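Local coordinates for protein listeriolysin O (Listeria monocytogenes, PDB 4CDB) that binds cholesterol-containing host membranes, changes shape on binding and inserts as an oligomeric pore that lyses the cell, at residues G90-A95 against L107-D112; N394-E399 against H412-E417. All blocks are in the same frame, centred on the assembly; numbering follows the deposited sequence.

Contact 1: residues G90-A95 against L107-D112; sequences GALVKA and LPVKRD
Arg-111 and Leu-107 bring a loop against the short strand 92-94 in a buried contact that joins side-chain-to-backbone hydrogen bonds with leucine packing; the loop runs from helix 97-100 to strand 114-118, at one edge of the large antiparallel sheet. The guanidinium of Arg-111 meets Gly-90 end-on, and both terminal nitrogens donate to one carbonyl oxygen: NH1 and NH2 each lie 2.9 Å from Gly-90 O, on the same face of the carbonyl plane. Sharing one acceptor bends both bonds, to about 138° at the hydrogens. The Arg-111 chain is bent at chi2 (-64°) and chi3 (-55°), and Leu-92 meets it tip to tip, with Leu-92 CG over the centre of one guanidinium face, 3.5 Å from Arg-111 CZ. Leu-92 CD1 rests beside CD and NE of the arginine and lies 3.9 Å from Val-109 CG2. Leu-107 CB comes 4.1 Å from Leu-92 CB, while Leu-107 CD2 packs 3.7 Å from CG of the extended Lys-94, whose ammonium goes on to Leu-244 O. One backbone bond, Leu-107 N to Leu-92 O at 2.9 Å, ties the loop at Leu-107 to strand 92-94, which pairs antiparallel with strand 252-260. A water accepts from Leu-92 N, donates to Leu-107 O and is weakly bound by Arg-111 NH1. Arg-111 NE donates to Phe-231 O, and the residue belongs to a sodium site with Asn-134. An inverse gamma turn centred on Pro-108, closed by a weak Val-109 N to Leu-107 O bond, turns the loop ahead of this arginine with its doubly gripped backbone carbonyl.

Contact 2: residues N394-E399 against H412-E417; sequences NISWDE and HKNWSE
The indole of Trp-397 carries Lys-413 CB over one face, a CH-pi contact 3.7 Å from the centroid of the five-membered ring, while Glu-399 CG lies at its edge in the ring plane. Also in that plane, NE1 donates almost straight (173°) to the anti lone pair of Glu-399 OE2. Trp-397 CG sits between backbone N and carbonyl carbon (chi1 64°); the far end of the ring comes nearer strand 408-414. On the other side of the sheet the His-412 ring has Trp-397 O over one face and Asp-398 OD1 at its edge. His-412 ND1 donates to Asp-398 OD1 at 2.9 Å, from above the carboxylate plane, which is turned 64° from the ring. Trp-415 holds CB of Glu-417 over the centre of one face, and Trp-415 CE3 lies 3.9 Å from Ile-395 CD1, the two side chains pointing the same way; Ile-383 and Ile-430 touch both.

The antiparallel hairpin is joined at the hydrogen-bonded pair Trp-397 and Lys-413. Trp-397 N reaches Lys-413 O at 3.0 Å. Lys-413 N reaches Trp-397 O at 2.6 Å. Trp-415 N adds a bond to Ile-395 O. Glu-399 shares its carboxylate, OE2 to the indole and OE1 to Lys-413 NZ in a 3.6 Å salt bridge. These two partners probably favour its charged form. The Asp-398 carboxylate at ND1 would likewise tend to favour a protonated His-412.

In the fold
Contact 1 and contact 2 lie on opposite sides of the chain's centre, their centres about 77 Å apart and their nearest atoms about 57 Å, in separate parts of the elongated toxin. Residues 90-95 and 107-112 form a buried contact in which a loop without regular structure meets an edge strand, chiefly through a charged side chain on a backbone carbonyl and aliphatic packing. Residues 394-399 and 412-417 belong to one hairpin in the beta-sandwich domain, only partly buried: ladder bonds set the register, the side of Trp-397 packs with Ile-395 and Trp-415 against opposing strands but also carries the Glu-399 to Lys-413 salt bridge, and the other side has the Asp-398 and His-412 pair. No element is common to both.

Contact 1: residues G90-A95 against L107-D112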
# COMPACT_ATOMS: atom_id res chain seq x y z
N GLY A 90 -22.05 16.86 10.51
CA GLY A 90 -22.42 18.12 11.13
C GLY A 90 -21.61 18.48 12.36
O GLY A 90 -21.74 19.59 12.90
N ALA A 91 -20.78 17.56 12.82
CA ALA A 91 -19.96 17.78 14.01
C ALA A 91 -18.99 18.95 13.83
O ALA A 91 -18.37 19.10 12.77
CB ALA A 91 -19.20 16.52 14.37
N LEU A 92 -18.86 19.77 14.86
CA LEU A 92 -17.96 20.91 14.84
C LEU A 92 -16.60 20.53 15.42
O LEU A 92 -16.52 20.01 16.53
CB LEU A 92 -18.55 22.08 15.64
CG LEU A 92 -19.88 22.65 15.15
CD1 LEU A 92 -20.30 23.83 16.00
CD2 LEU A 92 -19.76 23.05 13.70
N VAL A 93 -15.54 20.79 14.66
CA VAL A 93 -14.19 20.46 15.11
C VAL A 93 -13.20 21.59 14.84
O VAL A 93 -13.46 22.48 14.04
CB VAL A 93 -13.66 19.17 14.42
CG1 VAL A 93 -14.49 17.96 14.82
CG2 VAL A 93 -13.67 19.36 12.91
N LYS A 94 -12.07 21.54 15.54
CA LYS A 94 -10.95 22.43 15.24
C LYS A 94 -10.12 21.84 14.12
O LYS A 94 -9.84 20.64 14.11
CB LYS A 94 -10.07 22.62 16.48
CG LYS A 94 -10.73 23.33 17.63
CD LYS A 94 -9.78 23.41 18.82
CE LYS A 94 -10.41 24.16 19.98
NZ LYS A 94 -9.52 24.17 21.18
N ALA A 95 -9.72 22.68 13.17
CA ALA A 95 -8.86 22.23 12.09
C ALA A 95 -7.40 22.42 12.49
O ALA A 95 -6.79 23.45 12.20
CB ALA A 95 -9.15 22.99 10.81
N LEU A 107 -15.65 20.81 19.20
CA LEU A 107 -16.14 21.98 19.94
C LEU A 107 -17.37 21.63 20.76
O LEU A 107 -18.42 21.30 20.21
CB LEU A 107 -16.46 23.13 18.98
CG LEU A 107 -15.34 23.62 18.06
CD1 LEU A 107 -15.80 24.81 17.25
CD2 LEU A 107 -14.12 23.97 18.88
N PRO A 108 -17.25 21.72 22.09
CA PRO A 108 -18.36 21.37 22.99
C PRO A 108 -19.35 22.52 23.18
O PRO A 108 -19.63 22.92 24.31
CB PRO A 108 -17.64 21.07 24.30
CG PRO A 108 -16.46 22.00 24.28
CD PRO A 108 -16.04 22.11 22.83
N VAL A 109 -19.89 23.04 22.08
CA VAL A 109 -20.88 24.11 22.14
C VAL A 109 -22.27 23.59 21.78
O VAL A 109 -22.41 22.57 21.10
CB VAL A 109 -20.54 25.26 21.18
CG1 VAL A 109 -19.28 25.98 21.63
CG2 VAL A 109 -20.38 24.74 19.76
N LYS A 110 -23.30 24.30 22.24
CA LYS A 110 -24.66 23.97 21.87
C LYS A 110 -24.90 24.26 20.39
O LYS A 110 -24.24 25.12 19.81
CB LYS A 110 -25.66 24.72 22.74
CG LYS A 110 -25.81 24.14 24.14
CD LYS A 110 -26.01 25.24 25.17
CE LYS A 110 -26.66 24.70 26.44
NZ LYS A 110 -26.84 25.78 27.45
N ARG A 111 -25.83 23.52 19.80
CA ARG A 111 -26.02 23.54 18.36
C ARG A 111 -27.39 24.05 17.96
O ARG A 111 -28.35 23.95 18.72
CB ARG A 111 -25.81 22.13 17.80
CG ARG A 111 -24.46 21.53 18.11
CD ARG A 111 -23.35 22.32 17.45
NE ARG A 111 -23.56 22.42 16.01
CZ ARG A 111 -23.22 21.49 15.13
NH1 ARG A 111 -22.63 20.38 15.54
NH2 ARG A 111 -23.46 21.67 13.84
N ASP A 112 -27.49 24.60 16.75
CA ASP A 112 -28.77 24.95 16.17
C ASP A 112 -29.23 23.79 15.29
O ASP A 112 -28.93 22.63 15.59
CB ASP A 112 -28.67 26.25 15.36
CG ASP A 112 -30.00 26.99 15.26
OD1 ASP A 112 -31.07 26.34 15.36
OD2 ASP A 112 -29.98 28.22 15.06
O HOH W 1 -20.22 20.05 17.78

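Contact 2: residues N394-E399 against H412-E417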
# COMPACT_ATOMS: atom_id res chain seq x y z
N ASN A 394 39.99 -25.09 -20.64
CA ASN A 394 40.21 -23.75 -20.13
C ASN A 394 38.88 -23.09 -19.78
O ASN A 394 38.15 -22.64 -20.67
CB ASN A 394 41.00 -22.90 -21.13
CG ASN A 394 41.51 -21.61 -20.51
OD1 ASN A 394 40.77 -20.63 -20.39
ND2 ASN A 394 42.78 -21.61 -20.11
N ILE A 395 38.56 -23.06 -18.50
CA ILE A 395 37.29 -22.51 -18.06
C ILE A 395 37.50 -21.34 -17.11
O ILE A 395 38.21 -21.46 -16.11
CB ILE A 395 36.42 -23.59 -17.39
CG1 ILE A 395 36.24 -24.78 -18.34
CG2 ILE A 395 35.08 -23.02 -16.97
CD1 ILE A 395 35.37 -25.88 -17.79
N SER A 396 36.90 -20.20 -17.45
CA SER A 396 37.06 -18.98 -16.66
C SER A 396 35.72 -18.28 -16.47
O SER A 396 34.75 -18.56 -17.17
CB SER A 396 38.05 -18.03 -17.34
OG SER A 396 37.60 -17.67 -18.64
N TRP A 397 35.68 -17.36 -15.51
CA TRP A 397 34.48 -16.58 -15.22
C TRP A 397 34.80 -15.36 -14.36
O TRP A 397 35.91 -15.25 -13.82
CB TRP A 397 33.42 -17.44 -14.53
CG TRP A 397 33.84 -17.95 -13.19
CD1 TRP A 397 33.61 -17.35 -11.98
CD2 TRP A 397 34.56 -19.15 -12.91
NE1 TRP A 397 34.15 -18.11 -10.97
CE2 TRP A 397 34.74 -19.22 -11.52
CE3 TRP A 397 35.08 -20.18 -13.71
CZ2 TRP A 397 35.41 -20.28 -10.90
CZ3 TRP A 397 35.74 -21.23 -13.10
CH2 TRP A 397 35.90 -21.27 -11.71
N ASP A 398 33.84 -14.46 -14.23
CA ASP A 398 33.99 -13.28 -13.39
C ASP A 398 33.08 -13.37 -12.17
O ASP A 398 31.96 -13.86 -12.26
CB ASP A 398 33.66 -12.00 -14.17
CG ASP A 398 34.72 -11.66 -15.20
OD1 ASP A 398 35.92 -11.82 -14.90
OD2 ASP A 398 34.35 -11.22 -16.31
N GLU A 399 33.58 -12.91 -11.03
CA GLU A 399 32.77 -12.81 -9.82
C GLU A 399 32.64 -11.35 -9.39
O GLU A 399 33.64 -10.67 -9.15
CB GLU A 399 33.37 -13.66 -8.69
CG GLU A 399 33.35 -15.15 -8.98
CD GLU A 399 33.88 -15.98 -7.82
OE1 GLU A 399 34.09 -15.41 -6.73
OE2 GLU A 399 34.09 -17.19 -8.00
N HIS A 412 38.39 -11.71 -11.89
CA HIS A 412 38.43 -12.79 -12.87
C HIS A 412 38.87 -14.08 -12.20
O HIS A 412 39.78 -14.07 -11.37
CB HIS A 412 39.37 -12.45 -14.03
CG HIS A 412 39.24 -13.38 -15.20
ND1 HIS A 412 38.14 -13.37 -16.03
CD2 HIS A 412 40.06 -14.34 -15.67
CE1 HIS A 412 38.29 -14.29 -16.96
NE2 HIS A 412 39.45 -14.89 -16.77
N LYS A 413 38.22 -15.18 -12.55
CA LYS A 413 38.53 -16.47 -11.93
C LYS A 413 38.86 -17.54 -12.96
O LYS A 413 38.27 -17.59 -14.03
CB LYS A 413 37.38 -16.92 -11.03
CG LYS A 413 37.17 -16.03 -9.81
CD LYS A 413 38.35 -16.13 -8.85
CE LYS A 413 38.62 -14.80 -8.16
NZ LYS A 413 37.43 -14.28 -7.42
N ASN A 414 39.82 -18.40 -12.61
CA ASN A 414 40.19 -19.52 -13.47
C ASN A 414 40.04 -20.85 -12.75
O ASN A 414 40.33 -20.97 -11.56
CB ASN A 414 41.63 -19.36 -13.96
CG ASN A 414 41.76 -18.36 -15.09
OD1 ASN A 414 41.01 -18.42 -16.07
ND2 ASN A 414 42.69 -17.43 -14.96
N TRP A 415 39.57 -21.86 -13.49
CA TRP A 415 39.48 -23.21 -12.96
C TRP A 415 40.88 -23.72 -12.66
O TRP A 415 41.82 -23.49 -13.43
CB TRP A 415 38.79 -24.13 -13.96
CG TRP A 415 38.47 -25.49 -13.42
CD1 TRP A 415 38.32 -25.83 -12.10
CD2 TRP A 415 38.28 -26.69 -14.17
NE1 TRP A 415 38.04 -27.17 -11.99
CE2 TRP A 415 38.01 -27.72 -13.25
CE3 TRP A 415 38.31 -27.00 -15.53
CZ2 TRP A 415 37.77 -29.04 -13.65
CZ3 TRP A 415 38.07 -28.30 -15.93
CH2 TRP A 415 37.80 -29.31 -14.99
N SER A 416 41.03 -24.41 -11.53
CA SER A 416 42.32 -24.92 -11.10
C SER A 416 42.90 -25.96 -12.06
O SER A 416 44.11 -26.15 -12.12
CB SER A 416 42.21 -25.52 -9.70
OG SER A 416 41.32 -26.62 -9.71
N GLU A 417 42.02 -26.62 -12.81
CA GLU A 417 42.45 -27.68 -13.72
C GLU A 417 42.73 -27.17 -15.13
O GLU A 417 42.94 -27.96 -16.06
CB GLU A 417 41.42 -28.81 -13.77
CG GLU A 417 41.11 -29.44 -12.42
CD GLU A 417 42.30 -30.18 -11.82
OE1 GLU A 417 43.20 -30.59 -12.58
OE2 GLU A 417 42.32 -30.35 -10.59